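Local coordinates for exported protein (Bacteroides fragilis, PDB 4JX0) that is of unknown function but binds magnesium and combines a BT_3987-like N-terminal domain with a C-terminal beta-sandwich assigned to the F5/8 type C (discoidin) family, at residues S173-N178 with H272-R277; S181-I186 with R277-G282; F197-R202 with N217-S222; K256-M261 with V297-M302. One frame throughout, in Å; residues are numbered along the deposited sequence.

Following the chain, residues 173-178 run out of the ten-stranded sheet and open contact 1, which closes only when they meet 272-277 on an edge strand of the second domain. Residues 181-186 start contact 2 within that loop and end it at 277-282, so contacts 1 and 2 cross, sharing Arg-277. Contact 3 (197-202 with 217-222) is nested inside both loops. Contact 4 opens after contact 3 has closed and crosses contacts 1 and 2; Lys-256 NZ bridges them, meeting Asp-276 OD1 and Arg-277 O. The selenium of Met-302 packs on Thr-221 and Trp-219 of contact 3. Contact 1 thus joins the two domains, while the other three tie together the second.

Contact 1: S173-N178 with H272-R277; sequences SIRLDN and HGVFDR
Leu-176, with CG anti to the carbonyl carbon (chi1 -46°), and Asn-178, with CG anti to the backbone N (chi1 -164°), lie beside His-272 and point the same way as its ring. This is an interdomain linker docked on the beta-sandwich: 173-178 leaves strand 165-174 of the first domain and passes over strand 269-276, an edge strand of the five-stranded sheet in the second. Leu-176 CD1 sits over the centre of the imidazole, 3.7 Å from the centroid of the His-272 ring, a CH-pi contact. Asn-178 works at the ring edge instead. Asn-178 ND2 donates in the ring plane to His-272 ND1 at 3.0 Å, although the amide is turned 56° from the ring. With Asn-178 OD1 taking the N-H of Lys-290, the amide has a role for each end, and ND1 as acceptor is consistent with a neutral ring protonated on NE2. The backbone adds a second link, Asn-178 N to His-272 O at 2.9 Å. Gly-273 continues the strand with a positive phi, its CA 3.9 Å from Arg-175 CG. Beyond it the arginine chain bends toward Val-274, crossing that side chain so that one guanidinium face lies against a methyl group: the nearest pair there is Arg-175 NH1 and Val-274 CG2, 3.3 Å apart.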
loop_
_atom_site.group_PDB
_atom_site.type_symbol
_atom_site.label_atom_id
_atom_site.label_comp_id
_atom_site.label_asym_id
_atom_site.label_seq_id
_atom_site.Cartn_x
_atom_site.Cartn_y
_atom_site.Cartn_z
ATOM N N SER A 173 -0.005 2.219 9.499
ATOM C CA SER A 173 0.934 1.203 9.992
ATOM C C SER A 173 2.337 1.805 10.146
ATOM O O SER A 173 2.710 2.668 9.362
ATOM C CB SER A 173 0.967 -0.001 9.046
ATOM O OG SER A 173 0.970 0.378 7.679
ATOM N N ILE A 174 3.111 1.359 11.159
ATOM C CA ILE A 174 4.445 1.915 11.412
ATOM C C ILE A 174 5.509 1.301 10.471
ATOM O O ILE A 174 5.610 0.079 10.317
ATOM C CB ILE A 174 4.879 1.760 12.900
ATOM C CG1 ILE A 174 4.012 2.661 13.806
ATOM C CG2 ILE A 174 6.372 2.114 13.087
ATOM C CD1 ILE A 174 3.966 2.191 15.245
ATOM N N ARG A 175 6.335 2.187 9.900
ATOM C CA ARG A 175 7.464 1.816 9.051
ATOM C C ARG A 175 8.529 2.899 9.157
ATOM O O ARG A 175 8.311 4.040 8.734
ATOM C CB ARG A 175 7.055 1.615 7.586
ATOM C CG ARG A 175 8.224 1.182 6.694
ATOM C CD ARG A 175 7.779 0.769 5.309
ATOM N NE ARG A 175 7.742 1.905 4.383
ATOM C CZ ARG A 175 7.169 1.887 3.184
ATOM N NH1 ARG A 175 6.565 0.787 2.742
ATOM N NH2 ARG A 175 7.193 2.974 2.415
ATOM N N LEU A 176 9.700 2.532 9.650
ATOM C CA LEU A 176 10.795 3.484 9.780
ATOM C C LEU A 176 11.442 3.689 8.414
ATOM O O LEU A 176 11.288 2.851 7.527
ATOM C CB LEU A 176 11.825 2.986 10.801
ATOM C CG LEU A 176 11.284 2.434 12.133
ATOM C CD1 LEU A 176 12.395 1.868 12.959
ATOM C CD2 LEU A 176 10.528 3.508 12.902
ATOM N N ASP A 177 12.131 4.802 8.223
ATOM C CA ASP A 177 12.862 5.075 6.985
ATOM C C ASP A 177 14.296 4.844 7.366
ATOM O O ASP A 177 15.066 5.803 7.517
ATOM C CB ASP A 177 12.579 6.502 6.469
ATOM C CG ASP A 177 13.393 6.974 5.284
ATOM O OD1 ASP A 177 13.868 6.110 4.507
ATOM O OD2 ASP A 177 13.575 8.216 5.140
ATOM N N ASN A 178 14.629 3.564 7.644
ATOM C CA ASN A 178 15.953 3.179 8.120
ATOM C C ASN A 178 16.639 2.166 7.212
ATOM O O ASN A 178 17.551 1.499 7.679
ATOM C CB ASN A 178 15.843 2.606 9.536
ATOM C CG ASN A 178 17.153 2.533 10.258
ATOM O OD1 ASN A 178 17.925 3.492 10.265
ATOM N ND2 ASN A 178 17.465 1.385 10.836
ATOM N N HIS A 272 11.637 -1.792 9.362
ATOM C CA HIS A 272 12.663 -0.743 9.284
ATOM C C HIS A 272 12.708 -0.029 7.922
ATOM O O HIS A 272 13.482 0.916 7.768
ATOM C CB HIS A 272 14.045 -1.305 9.636
ATOM C CG HIS A 272 14.292 -1.256 11.099
ATOM N ND1 HIS A 272 15.237 -0.408 11.638
ATOM C CD2 HIS A 272 13.616 -1.856 12.104
ATOM C CE1 HIS A 272 15.151 -0.566 12.951
ATOM N NE2 HIS A 272 14.182 -1.425 13.275
ATOM N N GLY A 273 11.877 -0.448 6.973
ATOM C CA GLY A 273 11.810 0.167 5.659
ATOM C C GLY A 273 11.823 -0.841 4.533
ATOM O O GLY A 273 11.877 -2.055 4.754
ATOM N N VAL A 274 11.772 -0.329 3.309
ATOM C CA VAL A 274 11.786 -1.143 2.113
ATOM C C VAL A 274 13.121 -0.963 1.404
ATOM O O VAL A 274 13.521 0.169 1.093
ATOM C CB VAL A 274 10.605 -0.789 1.175
ATOM C CG1 VAL A 274 10.665 -1.599 -0.124
ATOM C CG2 VAL A 274 9.266 -0.998 1.882
ATOM N N PHE A 275 13.799 -2.085 1.126
ATOM C CA PHE A 275 14.995 -2.079 0.302
ATOM C C PHE A 275 14.478 -2.096 -1.117
ATOM O O PHE A 275 13.528 -2.823 -1.376
ATOM C CB PHE A 275 15.882 -3.289 0.600
ATOM C CG PHE A 275 17.071 -3.398 -0.328
ATOM C CD1 PHE A 275 18.145 -2.530 -0.213
ATOM C CD2 PHE A 275 17.135 -4.397 -1.289
ATOM C CE1 PHE A 275 19.259 -2.662 -1.035
ATOM C CE2 PHE A 275 18.248 -4.518 -2.114
ATOM C CZ PHE A 275 19.301 -3.651 -1.978
ATOM N N ASP A 276 14.996 -1.240 -1.996
ATOM C CA ASP A 276 14.561 -1.177 -3.397
ATOM C C ASP A 276 15.694 -0.570 -4.211
ATOM O O ASP A 276 15.735 0.650 -4.406
ATOM C CB ASP A 276 13.249 -0.372 -3.529
ATOM C CG ASP A 276 12.686 -0.238 -4.940
ATOM O OD1 ASP A 276 13.067 -1.046 -5.815
ATOM O OD2 ASP A 276 11.836 0.657 -5.160
ATOM N N ARG A 277 16.659 -1.415 -4.622
ATOM C CA ARG A 277 17.842 -0.932 -5.330
ATOM C C ARG A 277 17.566 -0.685 -6.806
ATOM O O ARG A 277 16.588 -1.183 -7.369
ATOM C CB ARG A 277 19.053 -1.860 -5.169
ATOM C CG ARG A 277 18.866 -3.295 -5.633
ATOM C CD ARG A 277 20.195 -4.005 -5.771
ATOM N NE ARG A 277 20.010 -5.395 -6.184
ATOM C CZ ARG A 277 20.964 -6.196 -6.642
ATOM N NH1 ARG A 277 22.211 -5.756 -6.773
ATOM N NH2 ARG A 277 20.681 -7.445 -6.979
#

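Contact 2: S181-I186 with R277-G282; sequences SSNKKI and RKSMDG
The guanidinium of Arg-277 meets the amide of Asn-183 at its edge, the two planes inclined at 43°. Asn-183 ND2 lies near the guanidinium plane, 3.6 Å from Arg-277 NH1, and Asp-281 OD1 takes another place at the edge. The asparagine's other branch rests against the aliphatic part of the arginine, Asn-183 OD1 3.5 Å from Arg-277 CD. None of these meetings across the segments is a hydrogen bond; the amide is oriented by strand 283-294, where Tyr-285 N donates to OD1 and ND2 makes a weak bond to Ile-283 O. Asn-183 and Asp-281 reach toward each other tip to tip, with Asn-183 ND2 3.7 Å from Asp-281 OD1.

The strong polar grip lies within the 277-282 loop. From CG to NE the Arg-277 chain is extended, and its end holds Asp-281 with two nitrogens: Arg-277 NH1 to Asp-281 OD1 at 2.8 Å, a salt bridge 49° above the carboxylate plane, and Arg-277 NH2 to the backbone O of Asp-281 at 2.9 Å. Leu-255 O takes a further bond from NH2, while Ile-283 N donates to Asp-281 OD1. Nearer the start of both segments, Ser-181 O lies 3.7 Å from Arg-277 CA, and an ST turn at Ser-182, whose OG accepts from Lys-184 N, shapes the loop that presents Asn-183.

The loops after strands 179-180 and 269-276 meet with no hydrogen bond or ion pair between them: the salt bridge is internal to 277-282 and would favour an ionised Asp-281, while the neutral amide beside it adds mainly dipolar and van der Waals contact.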
loop_
_atom_site.group_PDB
_atom_site.type_symbol
_atom_site.label_atom_id
_atom_site.label_comp_id
_atom_site.label_asym_id
_atom_site.label_seq_id
_atom_site.Cartn_x
_atom_site.Cartn_y
_atom_site.Cartn_z
ATOM N N SER A 181 19.035 2.054 0.136
ATOM C CA SER A 181 18.984 1.259 -1.085
ATOM C C SER A 181 20.046 1.690 -2.134
ATOM O O SER A 181 19.901 1.369 -3.318
ATOM C CB SER A 181 17.593 1.377 -1.691
ATOM O OG SER A 181 16.581 1.207 -0.711
ATOM N N SER A 182 21.129 2.363 -1.703
ATOM C CA SER A 182 22.187 2.800 -2.610
ATOM C C SER A 182 22.992 1.626 -3.169
ATOM O O SER A 182 23.675 1.798 -4.177
ATOM C CB SER A 182 23.138 3.748 -1.897
ATOM O OG SER A 182 23.954 3.041 -0.980
ATOM N N ASN A 183 22.994 0.465 -2.472
ATOM C CA ASN A 183 23.738 -0.730 -2.865
ATOM C C ASN A 183 25.264 -0.522 -2.764
ATOM O O ASN A 183 26.026 -1.330 -3.295
ATOM C CB ASN A 183 23.352 -1.193 -4.269
ATOM C CG ASN A 183 23.498 -2.674 -4.452
ATOM O OD1 ASN A 183 22.934 -3.451 -3.691
ATOM N ND2 ASN A 183 24.281 -3.102 -5.439
ATOM N N LYS A 184 25.714 0.495 -2.015
ATOM C CA LYS A 184 27.134 0.745 -1.812
ATOM C C LYS A 184 27.661 -0.353 -0.894
ATOM O O LYS A 184 26.932 -0.803 -0.007
ATOM C CB LYS A 184 27.332 2.153 -1.205
ATOM C CG LYS A 184 28.781 2.579 -0.997
ATOM C CD LYS A 184 28.865 4.017 -0.478
ATOM C CE LYS A 184 30.274 4.437 -0.124
ATOM N NZ LYS A 184 30.315 5.810 0.447
ATOM N N LYS A 185 28.895 -0.820 -1.133
ATOM C CA LYS A 185 29.536 -1.869 -0.327
ATOM C C LYS A 185 29.526 -1.477 1.150
ATOM O O LYS A 185 29.809 -0.318 1.474
ATOM C CB LYS A 185 30.975 -2.097 -0.818
ATOM C CG LYS A 185 31.735 -3.212 -0.114
ATOM C CD LYS A 185 32.995 -3.594 -0.895
ATOM C CE LYS A 185 33.750 -4.741 -0.271
ATOM N NZ LYS A 185 34.950 -5.123 -1.069
ATOM N N ILE A 186 29.160 -2.420 2.037
ATOM C CA ILE A 186 29.095 -2.152 3.469
ATOM C C ILE A 186 30.490 -2.188 4.026
ATOM O O ILE A 186 31.200 -3.197 3.864
ATOM C CB ILE A 186 28.148 -3.122 4.225
ATOM C CG1 ILE A 186 26.694 -2.847 3.830
ATOM C CG2 ILE A 186 28.315 -2.970 5.757
ATOM C CD1 ILE A 186 25.749 -3.965 4.086
ATOM N N ARG A 277 16.659 -1.415 -4.622
ATOM C CA ARG A 277 17.842 -0.932 -5.330
ATOM C C ARG A 277 17.566 -0.685 -6.806
ATOM O O ARG A 277 16.588 -1.183 -7.369
ATOM C CB ARG A 277 19.053 -1.860 -5.169
ATOM C CG ARG A 277 18.866 -3.295 -5.633
ATOM C CD ARG A 277 20.195 -4.005 -5.771
ATOM N NE ARG A 277 20.010 -5.395 -6.184
ATOM C CZ ARG A 277 20.964 -6.196 -6.642
ATOM N NH1 ARG A 277 22.211 -5.756 -6.773
ATOM N NH2 ARG A 277 20.681 -7.445 -6.979
ATOM N N LYS A 278 18.435 0.134 -7.406
ATOM C CA LYS A 278 18.389 0.526 -8.806
ATOM C C LYS A 278 19.613 -0.008 -9.580
ATOM O O LYS A 278 19.664 0.153 -10.786
ATOM C CB LYS A 278 18.327 2.066 -8.884
ATOM C CG LYS A 278 16.930 2.643 -8.598
ATOM C CD LYS A 278 16.947 3.785 -7.577
ATOM C CE LYS A 278 17.078 3.297 -6.146
ATOM N NZ LYS A 278 17.536 4.375 -5.222
ATOM N N SER A 279 20.585 -0.652 -8.910
ATOM C CA SER A 279 21.779 -1.203 -9.552
ATOM C C SER A 279 21.608 -2.714 -9.777
ATOM O O SER A 279 21.329 -3.437 -8.825
ATOM C CB SER A 279 22.999 -0.927 -8.678
ATOM O OG SER A 279 24.164 -1.543 -9.198
HETATM N N MSE A 280 21.782 -3.195 -11.020
HETATM C CA MSE A 280 21.651 -4.619 -11.346
HETATM C C MSE A 280 22.985 -5.348 -11.260
HETATM O O MSE A 280 23.892 -5.041 -12.027
HETATM C CB MSE A 280 21.114 -4.794 -12.765
HETATM C CG MSE A 280 19.803 -4.099 -13.011
HETATM SE SE MSE A 280 18.857 -4.778 -14.563
HETATM C CE MSE A 280 20.341 -5.500 -15.648
ATOM N N ASP A 281 23.110 -6.311 -10.338
ATOM C CA ASP A 281 24.303 -7.166 -10.210
ATOM C C ASP A 281 23.989 -8.296 -9.221
ATOM O O ASP A 281 22.895 -8.318 -8.651
ATOM C CB ASP A 281 25.587 -6.376 -9.815
ATOM C CG ASP A 281 25.546 -5.610 -8.510
ATOM O OD1 ASP A 281 24.896 -6.093 -7.556
ATOM O OD2 ASP A 281 26.231 -4.565 -8.415
ATOM N N GLY A 282 24.925 -9.223 -9.051
ATOM C CA GLY A 282 24.750 -10.358 -8.158
ATOM C C GLY A 282 24.967 -10.108 -6.680
ATOM O O GLY A 282 24.783 -11.044 -5.904
#

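Contact 3: F197-R202 with N217-S222; sequences FKSDIR and NNWYTS
Arg-202 crosses Tyr-220 obliquely, starting with CB, 3.8 Å from Trp-219 CD1. CG stands anti to the carbonyl carbon (chi1 -64°), and in the extended chain Arg-202 CD lies 3.9 Å from Tyr-220 O, with Asn-218 O about as close. NE then enters over the Tyr-220 ring, near its CE1 and CZ. At CZ the guanidinium lies stacked on the phenol, planes 26° apart, with Arg-202 CZ 3.7 Å from the Tyr-220 centroid: a cation-pi contact offset toward the rim. At the tip, NH2 lies by Tyr-220 CE2. NH1 of Arg-202 donates to Ser-222 OG at 3.3 Å, in the guanidinium plane; a second, weak bond goes from NH1 to Tyr-220 O at 2.8 Å.

Beside it, the indole turns its edge to the backbone of the loop at Ile-201: Trp-219 NE1 donates to Ile-201 O at 3.0 Å, from 36° above the carbonyl plane. Asn-217 ND2 bonds to both Trp-219 O and Asn-314 OD1, linking the segment to a magnesium ligand of this discoidin-like domain. Between these two segments the arginine's charge is met by a pi face and neutral oxygens, with no carboxylate, so it would probably stay ionised.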
loop_
_atom_site.group_PDB
_atom_site.type_symbol
_atom_site.label_atom_id
_atom_site.label_comp_id
_atom_site.label_asym_id
_atom_site.label_seq_id
_atom_site.Cartn_x
_atom_site.Cartn_y
_atom_site.Cartn_z
ATOM N N PHE A 197 19.372 -19.857 10.062
ATOM C CA PHE A 197 18.328 -19.403 9.150
ATOM C C PHE A 197 17.056 -20.216 9.279
ATOM O O PHE A 197 17.104 -21.426 9.508
ATOM C CB PHE A 197 18.815 -19.492 7.705
ATOM C CG PHE A 197 20.074 -18.717 7.416
ATOM C CD1 PHE A 197 21.319 -19.314 7.548
ATOM C CD2 PHE A 197 20.016 -17.404 6.984
ATOM C CE1 PHE A 197 22.484 -18.603 7.276
ATOM C CE2 PHE A 197 21.185 -16.688 6.727
ATOM C CZ PHE A 197 22.412 -17.292 6.879
ATOM N N LYS A 198 15.914 -19.548 9.090
ATOM C CA LYS A 198 14.596 -20.174 9.096
ATOM C C LYS A 198 13.817 -19.628 7.914
ATOM O O LYS A 198 14.015 -18.476 7.523
ATOM C CB LYS A 198 13.858 -19.937 10.428
ATOM C CG LYS A 198 14.356 -20.846 11.544
ATOM C CD LYS A 198 13.590 -20.679 12.862
ATOM C CE LYS A 198 12.395 -21.603 12.977
ATOM N NZ LYS A 198 11.720 -21.488 14.298
ATOM N N SER A 199 12.978 -20.464 7.309
ATOM C CA SER A 199 12.157 -20.064 6.171
ATOM C C SER A 199 10.946 -20.991 6.023
ATOM O O SER A 199 11.001 -22.162 6.411
ATOM C CB SER A 199 12.983 -20.083 4.891
ATOM O OG SER A 199 12.192 -19.707 3.776
ATOM N N ASP A 200 9.859 -20.467 5.444
ATOM C CA ASP A 200 8.659 -21.271 5.197
ATOM C C ASP A 200 8.809 -22.132 3.941
ATOM O O ASP A 200 8.027 -23.062 3.774
ATOM C CB ASP A 200 7.400 -20.402 5.078
ATOM C CG ASP A 200 7.434 -19.375 3.974
ATOM O OD1 ASP A 200 8.549 -18.912 3.624
ATOM O OD2 ASP A 200 6.350 -19.033 3.453
ATOM N N ILE A 201 9.795 -21.830 3.062
ATOM C CA ILE A 201 10.026 -22.588 1.829
ATOM C C ILE A 201 11.468 -23.099 1.792
ATOM O O ILE A 201 12.384 -22.401 2.239
ATOM C CB ILE A 201 9.688 -21.731 0.583
ATOM C CG1 ILE A 201 9.617 -22.606 -0.667
ATOM C CG2 ILE A 201 10.668 -20.550 0.383
ATOM C CD1 ILE A 201 8.846 -22.014 -1.785
ATOM N N ARG A 202 11.657 -24.332 1.273
ATOM C CA ARG A 202 12.957 -24.999 1.132
ATOM C C ARG A 202 13.842 -24.861 2.375
ATOM O O ARG A 202 15.000 -24.466 2.250
ATOM C CB ARG A 202 13.702 -24.451 -0.095
ATOM C CG ARG A 202 13.002 -24.750 -1.390
ATOM C CD ARG A 202 13.656 -24.090 -2.576
ATOM N NE ARG A 202 12.857 -24.350 -3.772
ATOM C CZ ARG A 202 11.831 -23.617 -4.203
ATOM N NH1 ARG A 202 11.480 -22.506 -3.568
ATOM N NH2 ARG A 202 11.163 -23.978 -5.288
ATOM N N ASN A 217 23.346 -21.494 -6.392
ATOM C CA ASN A 217 22.038 -21.370 -5.768
ATOM C C ASN A 217 21.435 -22.718 -5.376
ATOM O O ASN A 217 21.560 -23.714 -6.098
ATOM C CB ASN A 217 21.078 -20.670 -6.703
ATOM C CG ASN A 217 19.727 -20.455 -6.091
ATOM O OD1 ASN A 217 18.798 -21.223 -6.338
ATOM N ND2 ASN A 217 19.626 -19.509 -5.184
ATOM N N ASN A 218 20.742 -22.708 -4.231
ATOM C CA ASN A 218 19.968 -23.825 -3.694
ATOM C C ASN A 218 18.629 -23.306 -3.128
ATOM O O ASN A 218 17.597 -23.923 -3.386
ATOM C CB ASN A 218 20.764 -24.591 -2.649
ATOM C CG ASN A 218 21.807 -25.485 -3.263
ATOM O OD1 ASN A 218 21.477 -26.452 -3.959
ATOM N ND2 ASN A 218 23.084 -25.186 -3.051
ATOM N N TRP A 219 18.638 -22.174 -2.385
ATOM C CA TRP A 219 17.441 -21.555 -1.826
ATOM C C TRP A 219 16.959 -20.371 -2.662
ATOM O O TRP A 219 17.747 -19.504 -3.044
ATOM C CB TRP A 219 17.715 -21.063 -0.401
ATOM C CG TRP A 219 16.483 -20.585 0.304
ATOM C CD1 TRP A 219 15.583 -21.348 0.985
ATOM C CD2 TRP A 219 15.984 -19.244 0.339
ATOM N NE1 TRP A 219 14.559 -20.560 1.464
ATOM C CE2 TRP A 219 14.781 -19.263 1.080
ATOM C CE3 TRP A 219 16.415 -18.031 -0.218
ATOM C CZ2 TRP A 219 14.018 -18.111 1.293
ATOM C CZ3 TRP A 219 15.666 -16.889 0.009
ATOM C CH2 TRP A 219 14.473 -16.939 0.732
ATOM N N TYR A 220 15.639 -20.299 -2.858
ATOM C CA TYR A 220 14.968 -19.214 -3.561
ATOM C C TYR A 220 13.492 -19.205 -3.185
ATOM O O TYR A 220 12.963 -20.225 -2.741
ATOM C CB TYR A 220 15.153 -19.325 -5.087
ATOM C CG TYR A 220 14.707 -20.636 -5.692
ATOM C CD1 TYR A 220 15.565 -21.724 -5.746
ATOM C CD2 TYR A 220 13.456 -20.765 -6.284
ATOM C CE1 TYR A 220 15.175 -22.927 -6.326
ATOM C CE2 TYR A 220 13.065 -21.950 -6.902
ATOM C CZ TYR A 220 13.925 -23.039 -6.906
ATOM O OH TYR A 220 13.569 -24.248 -7.461
ATOM N N THR A 221 12.841 -18.049 -3.316
ATOM C CA THR A 221 11.422 -17.911 -2.999
ATOM C C THR A 221 10.601 -18.238 -4.233
ATOM O O THR A 221 11.132 -18.247 -5.343
ATOM C CB THR A 221 11.118 -16.488 -2.474
ATOM O OG1 THR A 221 11.345 -15.515 -3.490
ATOM C CG2 THR A 221 11.939 -16.133 -1.258
ATOM N N SER A 222 9.313 -18.545 -4.029
ATOM C CA SER A 222 8.352 -18.815 -5.105
ATOM C C SER A 222 7.143 -17.846 -5.084
ATOM O O SER A 222 6.393 -17.835 -6.053
ATOM C CB SER A 222 7.859 -20.249 -5.021
ATOM O OG SER A 222 8.952 -21.142 -5.140
#

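Contact 4: K256-M261 with V297-M302; sequences KSCRVM and VRFENM
Arg-259 and Glu-300 form a salt bridge with their flat groups almost perpendicular, 83° apart. NH1 of Arg-259 reaches Glu-300 OE1 at 2.7 Å from 46° above the carboxylate plane, while OE1 sits at the guanidinium edge. A bend at chi3 (-52°) turns NE aside, and the two side chains cross at a slant. One guanidinium face lies over Asn-301, with Arg-259 NH2 3.5 Å from Asn-301 CB.

Beneath the side chains are two neighbouring antiparallel inner strands of the sandwich's five-stranded sheet. Arg-259 with Glu-300 and Met-261 with Arg-298 are hydrogen-bonded pairs, the first through Arg-259 N to Glu-300 O (2.9 Å) and Glu-300 N to Arg-259 O (3.0 Å). Val-260 faces Phe-299 as the non-hydrogen-bonded pair between them. At the start of 256-261, Lys-256 and Ser-257 both face Met-303, a classic beta bulge.

The face bearing Val-260 and Phe-299 is apolar. Val-260 CG2 lies 4.0 Å from Phe-299 CE1, CG1 of Val-260 packs on Val-297 CG1 at 3.8 Å, and Cys-258 SG approaches the phenyl ring obliquely, 3.8 Å from Phe-299 CD1. On the other face Arg-298 NE bonds to Thr-229 OG1, and Met-261 CG lies 3.2 Å from Glu-300 OE1. The sheet thus has one apolar face and one mixed face, where a single salt bridge and Met-261 pack together and Arg-259 probably favours an ionised Glu-300.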
loop_
_atom_site.group_PDB
_atom_site.type_symbol
_atom_site.label_atom_id
_atom_site.label_comp_id
_atom_site.label_asym_id
_atom_site.label_seq_id
_atom_site.Cartn_x
_atom_site.Cartn_y
_atom_site.Cartn_z
ATOM N N LYS A 256 15.641 -7.286 -6.241
ATOM C CA LYS A 256 15.495 -5.847 -6.458
ATOM C C LYS A 256 15.052 -5.180 -5.189
ATOM O O LYS A 256 15.705 -4.240 -4.732
ATOM C CB LYS A 256 14.469 -5.543 -7.555
ATOM C CG LYS A 256 14.525 -4.079 -8.020
ATOM C CD LYS A 256 13.169 -3.470 -8.259
ATOM C CE LYS A 256 13.257 -2.171 -9.021
ATOM N NZ LYS A 256 14.090 -1.147 -8.336
ATOM N N SER A 257 13.907 -5.639 -4.639
ATOM C CA SER A 257 13.316 -5.044 -3.446
ATOM C C SER A 257 12.796 -6.061 -2.457
ATOM O O SER A 257 12.473 -7.181 -2.835
ATOM C CB SER A 257 12.154 -4.139 -3.847
ATOM O OG SER A 257 11.117 -4.872 -4.474
ATOM N N CYS A 258 12.680 -5.638 -1.189
ATOM C CA CYS A 258 12.101 -6.428 -0.098
ATOM C C CYS A 258 11.859 -5.546 1.136
ATOM O O CYS A 258 12.448 -4.473 1.275
ATOM C CB CYS A 258 12.979 -7.624 0.250
ATOM S SG CYS A 258 14.576 -7.191 0.970
ATOM N N ARG A 259 10.998 -6.028 2.028
ATOM C CA ARG A 259 10.630 -5.389 3.294
ATOM C C ARG A 259 11.530 -5.955 4.382
ATOM O O ARG A 259 11.605 -7.177 4.502
ATOM C CB ARG A 259 9.168 -5.710 3.572
ATOM C CG ARG A 259 8.517 -4.977 4.741
ATOM C CD ARG A 259 7.247 -5.700 5.143
ATOM N NE ARG A 259 6.384 -5.923 3.974
ATOM C CZ ARG A 259 5.634 -7.004 3.739
ATOM N NH1 ARG A 259 5.597 -8.005 4.613
ATOM N NH2 ARG A 259 4.900 -7.084 2.636
ATOM N N VAL A 260 12.233 -5.098 5.153
ATOM C CA VAL A 260 13.160 -5.560 6.188
ATOM C C VAL A 260 12.515 -5.430 7.585
ATOM O O VAL A 260 12.451 -4.323 8.137
ATOM C CB VAL A 260 14.510 -4.790 6.111
ATOM C CG1 VAL A 260 15.528 -5.370 7.093
ATOM C CG2 VAL A 260 15.069 -4.808 4.696
HETATM N N MSE A 261 12.083 -6.576 8.167
HETATM C CA MSE A 261 11.519 -6.643 9.528
HETATM C C MSE A 261 12.639 -6.910 10.508
HETATM O O MSE A 261 13.515 -7.716 10.202
HETATM C CB MSE A 261 10.488 -7.773 9.656
HETATM C CG MSE A 261 9.397 -7.770 8.606
HETATM SE SE MSE A 261 8.343 -6.150 8.595
HETATM C CE MSE A 261 7.540 -6.277 10.344
ATOM N N VAL A 297 16.414 -10.778 12.013
ATOM C CA VAL A 297 16.035 -9.917 10.881
ATOM C C VAL A 297 15.313 -10.821 9.879
ATOM O O VAL A 297 15.794 -11.922 9.620
ATOM C CB VAL A 297 17.244 -9.179 10.249
ATOM C CG1 VAL A 297 16.814 -8.346 9.044
ATOM C CG2 VAL A 297 17.940 -8.305 11.282
ATOM N N ARG A 298 14.160 -10.389 9.348
ATOM C CA ARG A 298 13.351 -11.184 8.422
ATOM C C ARG A 298 13.059 -10.397 7.155
ATOM O O ARG A 298 12.485 -9.307 7.211
ATOM C CB ARG A 298 12.031 -11.625 9.099
ATOM C CG ARG A 298 11.094 -12.478 8.238
ATOM C CD ARG A 298 9.846 -12.870 9.002
ATOM N NE ARG A 298 10.147 -13.847 10.051
ATOM C CZ ARG A 298 9.265 -14.334 10.922
ATOM N NH1 ARG A 298 7.994 -13.939 10.888
ATOM N NH2 ARG A 298 9.647 -15.221 11.837
ATOM N N PHE A 299 13.409 -10.977 6.006
ATOM C CA PHE A 299 13.182 -10.367 4.704
ATOM C C PHE A 299 11.874 -10.895 4.155
ATOM O O PHE A 299 11.699 -12.113 4.101
ATOM C CB PHE A 299 14.342 -10.684 3.761
ATOM C CG PHE A 299 15.653 -10.136 4.265
ATOM C CD1 PHE A 299 15.938 -8.782 4.169
ATOM C CD2 PHE A 299 16.608 -10.972 4.821
ATOM C CE1 PHE A 299 17.150 -8.276 4.627
ATOM C CE2 PHE A 299 17.813 -10.459 5.294
ATOM C CZ PHE A 299 18.073 -9.116 5.200
ATOM N N GLU A 300 10.945 -9.996 3.793
ATOM C CA GLU A 300 9.622 -10.357 3.277
ATOM C C GLU A 300 9.344 -9.649 1.956
ATOM O O GLU A 300 10.027 -8.689 1.612
ATOM C CB GLU A 300 8.529 -9.963 4.294
ATOM C CG GLU A 300 8.713 -10.538 5.685
ATOM C CD GLU A 300 7.663 -10.104 6.688
ATOM O OE1 GLU A 300 7.179 -8.954 6.583
ATOM O OE2 GLU A 300 7.357 -10.898 7.606
ATOM N N ASN A 301 8.328 -10.125 1.221
ATOM C CA ASN A 301 7.892 -9.531 -0.041
ATOM C C ASN A 301 9.087 -9.318 -0.996
ATOM O O ASN A 301 9.261 -8.244 -1.585
ATOM C CB ASN A 301 7.174 -8.213 0.279
ATOM C CG ASN A 301 6.319 -7.700 -0.842
ATOM O OD1 ASN A 301 5.556 -8.446 -1.457
ATOM N ND2 ASN A 301 6.436 -6.416 -1.147
HETATM N N MSE A 302 9.901 -10.366 -1.158
HETATM C CA MSE A 302 11.117 -10.285 -1.969
HETATM C C MSE A 302 10.785 -10.374 -3.453
HETATM O O MSE A 302 10.334 -11.425 -3.923
HETATM C CB MSE A 302 12.112 -11.378 -1.571
HETATM C CG MSE A 302 12.417 -11.398 -0.081
HETATM SE SE MSE A 302 13.683 -12.764 0.382
HETATM C CE MSE A 302 15.309 -11.751 0.109
#